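Local coordinates for LPP20 lipofamily protein (Helicobacter pylori R046Wa, PDB 4KZS) that is of unknown function but is a secreted protein of a gastric pathogen, with a possible link to the Tol-Pal system and outer membrane, at residues L110-L124 with M140-L154. Numbering follows the deposited sequence.
Sequences LRDKYNALYGQFSTL and MGDLLAKAMPIERIL
Tyr114, Leu117 and Ile150 interlock where helix 103-121 runs antiparallel to helix 135-157. The axes of the two segments come within 9.6 Å, and their N-to-C directions are 150° apart. Each of the three side chains is a knob in a hole. Tyr114 sits among Ala147, Ile150, Glu151 and Leu154, and Leu117 among Leu143, Lys146, Ala147 and Ile150. In return, Ile150 sits among Leu110, Lys113, Tyr114 and Leu117. Its two branches divide the work: Ile150 CG2 meets Tyr114 CB at 3.8 Å, while Ile150 CD1 meets Leu117 CD1 at 3.9 Å. The Lys113 side chain crosses that of Ile150 at about a right angle, with Lys113 CD against Ile150 CD1. Beyond it, Leu110 puts CD1 against Ile153 CG2 and CB against Leu154 CD2.

At the other end, Phe121 reaches over to Met140, Leu143 and Leu144. With its CG anti to the backbone N (chi1 -160°), the ring takes Leu144 CD1 over one face and Leu143 CD1 at its edge. Met140 SD lies obliquely 4.8 Å from the centroid of the Phe121 ring, a Met-aromatic contact. Tyr167 of helix 165-172 meets Phe121 edge-to-face.

One hydrogen bond joins the segments. Tyr114 OH donates to Glu151 OE1 at 3.1 Å, approaching nearly along the C-O axis. The ring and carboxylate planes are 36° apart, and Glu151 CB also packs 3.5 Å from Tyr114 CE2. Lys113 NZ makes a weak hydrogen bond to Leu78 O.

This is knobs-into-holes packing of an antiparallel helical hairpin, consistent with a three-helix bundle, and it lies in the middle domain of the LPP20 lipofamily.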
loop_
_atom_site.group_PDB
_atom_site.type_symbol
_atom_site.label_atom_id
_atom_site.label_comp_id
_atom_site.label_asym_id
_atom_site.label_seq_id
_atom_site.Cartn_x
_atom_site.Cartn_y
_atom_site.Cartn_z
ATOM N N LEU A 110 1.151 -18.563 2.978
ATOM C CA LEU A 110 1.030 -17.273 3.661
ATOM C C LEU A 110 2.378 -16.871 4.198
ATOM O O LEU A 110 2.740 -15.698 4.146
ATOM C CB LEU A 110 0.013 -17.316 4.800
ATOM C CG LEU A 110 -1.430 -17.137 4.337
ATOM C CD1 LEU A 110 -2.384 -17.123 5.516
ATOM C CD2 LEU A 110 -1.530 -15.860 3.541
ATOM N N ARG A 111 3.117 -17.862 4.689
ATOM C CA ARG A 111 4.478 -17.703 5.148
ATOM C C ARG A 111 5.272 -17.132 3.987
ATOM O O ARG A 111 6.137 -16.265 4.153
ATOM C CB ARG A 111 5.009 -19.065 5.595
ATOM C CG ARG A 111 6.511 -19.237 5.651
ATOM C CD ARG A 111 6.868 -20.722 5.548
ATOM N NE ARG A 111 6.719 -21.400 6.835
ATOM C CZ ARG A 111 7.654 -21.369 7.774
ATOM N NH1 ARG A 111 8.778 -20.701 7.534
ATOM N NH2 ARG A 111 7.473 -21.994 8.936
ATOM N N ASP A 112 4.932 -17.565 2.782
ATOM C CA ASP A 112 5.707 -17.146 1.637
ATOM C C ASP A 112 5.438 -15.721 1.197
ATOM O O ASP A 112 6.376 -14.998 0.881
ATOM C CB ASP A 112 5.544 -18.124 0.475
ATOM C CG ASP A 112 6.052 -19.538 0.807
ATOM O OD1 ASP A 112 6.752 -19.749 1.834
ATOM O OD2 ASP A 112 5.747 -20.461 0.029
ATOM N N LYS A 113 4.163 -15.336 1.138
ATOM C CA LYS A 113 3.764 -13.992 0.726
ATOM C C LYS A 113 4.273 -13.032 1.825
ATOM O O LYS A 113 4.697 -11.921 1.543
ATOM C CB LYS A 113 2.238 -13.920 0.559
ATOM C CG LYS A 113 1.677 -12.646 -0.078
ATOM C CD LYS A 113 0.150 -12.736 -0.264
ATOM C CE LYS A 113 -0.484 -11.460 -0.836
ATOM N NZ LYS A 113 -0.017 -11.152 -2.215
ATOM N N TYR A 114 4.291 -13.481 3.067
ATOM C CA TYR A 114 4.882 -12.688 4.124
ATOM C C TYR A 114 6.377 -12.471 3.900
ATOM O O TYR A 114 6.775 -11.322 3.744
ATOM C CB TYR A 114 4.666 -13.357 5.462
ATOM C CG TYR A 114 5.188 -12.571 6.598
ATOM C CD1 TYR A 114 6.511 -12.638 6.920
ATOM C CD2 TYR A 114 4.358 -11.775 7.372
ATOM C CE1 TYR A 114 7.027 -11.933 7.984
ATOM C CE2 TYR A 114 4.855 -11.050 8.445
ATOM C CZ TYR A 114 6.210 -11.135 8.751
ATOM O OH TYR A 114 6.791 -10.447 9.811
ATOM N N ASN A 115 7.187 -13.557 3.865
ATOM C CA ASN A 115 8.617 -13.469 3.572
ATOM C C ASN A 115 8.906 -12.565 2.370
ATOM O O ASN A 115 9.865 -11.810 2.385
ATOM C CB ASN A 115 9.219 -14.819 3.353
ATOM C CG ASN A 115 9.028 -15.734 4.553
ATOM O OD1 ASN A 115 8.775 -15.264 5.664
ATOM N ND2 ASN A 115 9.102 -17.055 4.334
ATOM N N ALA A 116 8.031 -12.566 1.379
ATOM C CA ALA A 116 8.234 -11.771 0.188
ATOM C C ALA A 116 7.976 -10.329 0.527
ATOM O O ALA A 116 8.667 -9.449 0.029
ATOM C CB ALA A 116 7.312 -12.227 -0.938
ATOM N N LEU A 117 6.988 -10.081 1.381
ATOM C CA LEU A 117 6.745 -8.714 1.850
ATOM C C LEU A 117 7.930 -8.176 2.677
ATOM O O LEU A 117 8.300 -7.023 2.488
ATOM C CB LEU A 117 5.419 -8.593 2.614
ATOM C CG LEU A 117 4.230 -8.786 1.662
ATOM C CD1 LEU A 117 2.960 -9.098 2.439
ATOM C CD2 LEU A 117 4.018 -7.595 0.765
ATOM N N TYR A 118 8.520 -9.012 3.545
ATOM C CA TYR A 118 9.590 -8.613 4.465
ATOM C C TYR A 118 10.751 -8.157 3.630
ATOM O O TYR A 118 11.171 -7.005 3.674
ATOM C CB TYR A 118 10.050 -9.827 5.234
ATOM C CG TYR A 118 10.511 -9.665 6.679
ATOM C CD1 TYR A 118 11.749 -9.111 6.999
ATOM C CD2 TYR A 118 9.732 -10.173 7.718
ATOM C CE1 TYR A 118 12.182 -9.024 8.321
ATOM C CE2 TYR A 118 10.138 -10.104 9.043
ATOM C CZ TYR A 118 11.361 -9.524 9.344
ATOM O OH TYR A 118 11.742 -9.468 10.674
ATOM N N GLY A 119 11.233 -9.060 2.793
ATOM C CA GLY A 119 12.364 -8.765 1.951
ATOM C C GLY A 119 12.053 -7.822 0.797
ATOM O O GLY A 119 12.888 -7.588 -0.083
ATOM N N GLN A 120 10.852 -7.288 0.751
ATOM C CA GLN A 120 10.619 -6.277 -0.250
ATOM C C GLN A 120 10.806 -4.926 0.419
ATOM O O GLN A 120 10.951 -3.914 -0.266
ATOM C CB GLN A 120 9.212 -6.380 -0.782
ATOM C CG GLN A 120 9.008 -5.448 -1.934
ATOM C CD GLN A 120 7.638 -5.569 -2.505
ATOM O OE1 GLN A 120 7.028 -6.644 -2.445
ATOM N NE2 GLN A 120 7.123 -4.463 -3.066
ATOM N N PHE A 121 10.763 -4.922 1.758
ATOM C CA PHE A 121 10.736 -3.706 2.549
ATOM C C PHE A 121 12.140 -3.212 2.581
ATOM O O PHE A 121 12.389 -2.031 2.343
ATOM C CB PHE A 121 10.282 -3.987 3.985
ATOM C CG PHE A 121 9.768 -2.775 4.725
ATOM C CD1 PHE A 121 8.531 -2.224 4.407
ATOM C CD2 PHE A 121 10.502 -2.194 5.749
ATOM C CE1 PHE A 121 8.039 -1.118 5.094
ATOM C CE2 PHE A 121 10.014 -1.095 6.449
ATOM C CZ PHE A 121 8.776 -0.560 6.122
ATOM N N SER A 122 13.054 -4.141 2.864
ATOM C CA SER A 122 14.480 -3.844 2.915
ATOM C C SER A 122 14.930 -3.107 1.659
ATOM O O SER A 122 15.786 -2.238 1.733
ATOM C CB SER A 122 15.281 -5.113 3.117
ATOM O OG SER A 122 14.912 -6.035 2.116
ATOM N N THR A 123 14.309 -3.408 0.521
ATOM C CA THR A 123 14.626 -2.724 -0.742
ATOM C C THR A 123 13.895 -1.375 -0.916
ATOM O O THR A 123 13.854 -0.799 -2.018
ATOM C CB THR A 123 14.388 -3.632 -1.980
ATOM O OG1 THR A 123 13.048 -3.470 -2.473
ATOM C CG2 THR A 123 14.710 -5.094 -1.664
ATOM N N LEU A 124 13.323 -0.882 0.176
ATOM C CA LEU A 124 12.575 0.361 0.147
ATOM C C LEU A 124 13.084 1.381 1.156
ATOM O O LEU A 124 12.715 2.545 1.080
ATOM C CB LEU A 124 11.097 0.082 0.381
ATOM C CG LEU A 124 10.298 -0.236 -0.867
ATOM C CD1 LEU A 124 8.859 -0.544 -0.476
ATOM C CD2 LEU A 124 10.371 0.943 -1.819
ATOM N N MET A 140 6.118 1.546 1.459
ATOM C CA MET A 140 6.394 0.976 2.790
ATOM C C MET A 140 5.125 0.847 3.624
ATOM O O MET A 140 4.924 -0.173 4.352
ATOM C CB MET A 140 7.405 1.778 3.555
ATOM C CG MET A 140 8.728 1.846 2.839
ATOM S SD MET A 140 10.024 2.784 3.690
ATOM C CE MET A 140 10.201 1.883 5.205
ATOM N N GLY A 141 4.266 1.861 3.528
ATOM C CA GLY A 141 2.988 1.820 4.255
ATOM C C GLY A 141 2.155 0.613 3.850
ATOM O O GLY A 141 1.674 -0.161 4.703
ATOM N N ASP A 142 2.015 0.430 2.537
ATOM C CA ASP A 142 1.300 -0.737 2.007
ATOM C C ASP A 142 1.820 -2.119 2.466
ATOM O O ASP A 142 1.002 -2.973 2.879
ATOM C CB ASP A 142 1.210 -0.654 0.492
ATOM C CG ASP A 142 0.490 0.606 0.026
ATOM O OD1 ASP A 142 -0.523 0.961 0.669
ATOM O OD2 ASP A 142 0.936 1.232 -0.979
ATOM N N LEU A 143 3.144 -2.324 2.393
ATOM C CA LEU A 143 3.724 -3.595 2.766
ATOM C C LEU A 143 3.323 -3.928 4.206
ATOM O O LEU A 143 2.783 -5.024 4.508
ATOM C CB LEU A 143 5.253 -3.579 2.597
ATOM C CG LEU A 143 5.862 -3.179 1.236
ATOM C CD1 LEU A 143 7.343 -3.485 1.248
ATOM C CD2 LEU A 143 5.242 -3.868 0.026
ATOM N N LEU A 144 3.544 -2.947 5.072
ATOM C CA LEU A 144 3.298 -3.095 6.477
ATOM C C LEU A 144 1.811 -3.356 6.703
ATOM O O LEU A 144 1.406 -4.184 7.536
ATOM C CB LEU A 144 3.787 -1.849 7.179
ATOM C CG LEU A 144 5.131 -1.968 7.902
ATOM C CD1 LEU A 144 6.107 -2.865 7.189
ATOM C CD2 LEU A 144 5.772 -0.622 8.116
ATOM N N ALA A 145 0.984 -2.723 5.896
ATOM C CA ALA A 145 -0.437 -3.001 5.973
ATOM C C ALA A 145 -0.855 -4.408 5.453
ATOM O O ALA A 145 -1.793 -4.986 5.994
ATOM C CB ALA A 145 -1.155 -1.929 5.224
ATOM N N LYS A 146 -0.214 -4.945 4.403
ATOM C CA LYS A 146 -0.491 -6.338 3.961
ATOM C C LYS A 146 0.058 -7.321 4.985
ATOM O O LYS A 146 -0.643 -8.244 5.401
ATOM C CB LYS A 146 0.158 -6.660 2.635
ATOM C CG LYS A 146 -0.158 -5.757 1.453
ATOM C CD LYS A 146 -1.230 -6.388 0.582
ATOM C CE LYS A 146 -1.381 -5.698 -0.771
ATOM N NZ LYS A 146 -2.405 -6.400 -1.612
ATOM N N ALA A 147 1.301 -7.101 5.412
ATOM C CA ALA A 147 2.010 -7.987 6.349
ATOM C C ALA A 147 1.327 -8.196 7.694
ATOM O O ALA A 147 1.285 -9.321 8.220
ATOM C CB ALA A 147 3.453 -7.496 6.581
ATOM N N MET A 148 0.831 -7.140 8.311
ATOM C CA MET A 148 0.358 -7.345 9.661
ATOM C C MET A 148 -0.804 -8.337 9.756
ATOM O O MET A 148 -0.809 -9.249 10.597
ATOM C CB MET A 148 -0.031 -6.020 10.257
ATOM C CG MET A 148 1.167 -5.243 10.692
ATOM S SD MET A 148 0.648 -3.635 11.267
ATOM C CE MET A 148 -0.343 -4.146 12.698
ATOM N N PRO A 149 -1.817 -8.169 8.901
ATOM C CA PRO A 149 -2.839 -9.221 8.948
ATOM C C PRO A 149 -2.270 -10.639 8.667
ATOM O O PRO A 149 -2.591 -11.603 9.428
ATOM C CB PRO A 149 -3.852 -8.777 7.878
ATOM C CG PRO A 149 -3.612 -7.302 7.697
ATOM C CD PRO A 149 -2.129 -7.119 7.909
ATOM N N ILE A 150 -1.437 -10.772 7.612
ATOM C CA ILE A 150 -0.887 -12.096 7.268
ATOM C C ILE A 150 -0.230 -12.594 8.499
ATOM O O ILE A 150 -0.391 -13.748 8.873
ATOM C CB ILE A 150 0.092 -12.064 6.059
ATOM C CG1 ILE A 150 -0.720 -11.739 4.797
ATOM C CG2 ILE A 150 0.852 -13.395 5.928
ATOM C CD1 ILE A 150 0.066 -11.435 3.555
ATOM N N GLU A 151 0.476 -11.710 9.182
ATOM C CA GLU A 151 1.240 -12.182 10.348
ATOM C C GLU A 151 0.365 -12.572 11.507
ATOM O O GLU A 151 0.701 -13.497 12.260
ATOM C CB GLU A 151 2.218 -11.144 10.803
ATOM C CG GLU A 151 2.734 -11.392 12.184
ATOM C CD GLU A 151 3.618 -10.269 12.631
ATOM O OE1 GLU A 151 4.737 -10.156 12.072
ATOM O OE2 GLU A 151 3.191 -9.520 13.539
ATOM N N ARG A 152 -0.753 -11.864 11.658
ATOM C CA ARG A 152 -1.689 -12.196 12.719
ATOM C C ARG A 152 -2.142 -13.640 12.515
ATOM O O ARG A 152 -2.063 -14.455 13.441
ATOM C CB ARG A 152 -2.879 -11.240 12.751
ATOM C CG ARG A 152 -3.261 -10.857 14.174
ATOM C CD ARG A 152 -4.462 -9.922 14.265
ATOM N NE ARG A 152 -4.615 -9.028 13.114
ATOM C CZ ARG A 152 -5.796 -8.654 12.608
ATOM N NH1 ARG A 152 -6.958 -9.087 13.130
ATOM N NH2 ARG A 152 -5.822 -7.843 11.558
ATOM N N ILE A 153 -2.559 -13.958 11.288
ATOM C CA ILE A 153 -2.913 -15.322 10.954
ATOM C C ILE A 153 -1.809 -16.306 11.313
ATOM O O ILE A 153 -2.055 -17.288 12.039
ATOM C CB ILE A 153 -3.214 -15.464 9.474
ATOM C CG1 ILE A 153 -4.284 -14.444 9.112
ATOM C CG2 ILE A 153 -3.639 -16.894 9.188
ATOM C CD1 ILE A 153 -4.729 -14.497 7.681
ATOM N N LEU A 154 -0.598 -16.042 10.812
ATOM C CA LEU A 154 0.513 -16.978 10.993
ATOM C C LEU A 154 0.773 -17.260 12.463
ATOM O O LEU A 154 0.927 -18.419 12.843
ATOM C CB LEU A 154 1.769 -16.470 10.314
ATOM C CG LEU A 154 1.651 -16.554 8.802
ATOM C CD1 LEU A 154 2.879 -16.010 8.095
ATOM C CD2 LEU A 154 1.421 -18.001 8.436
#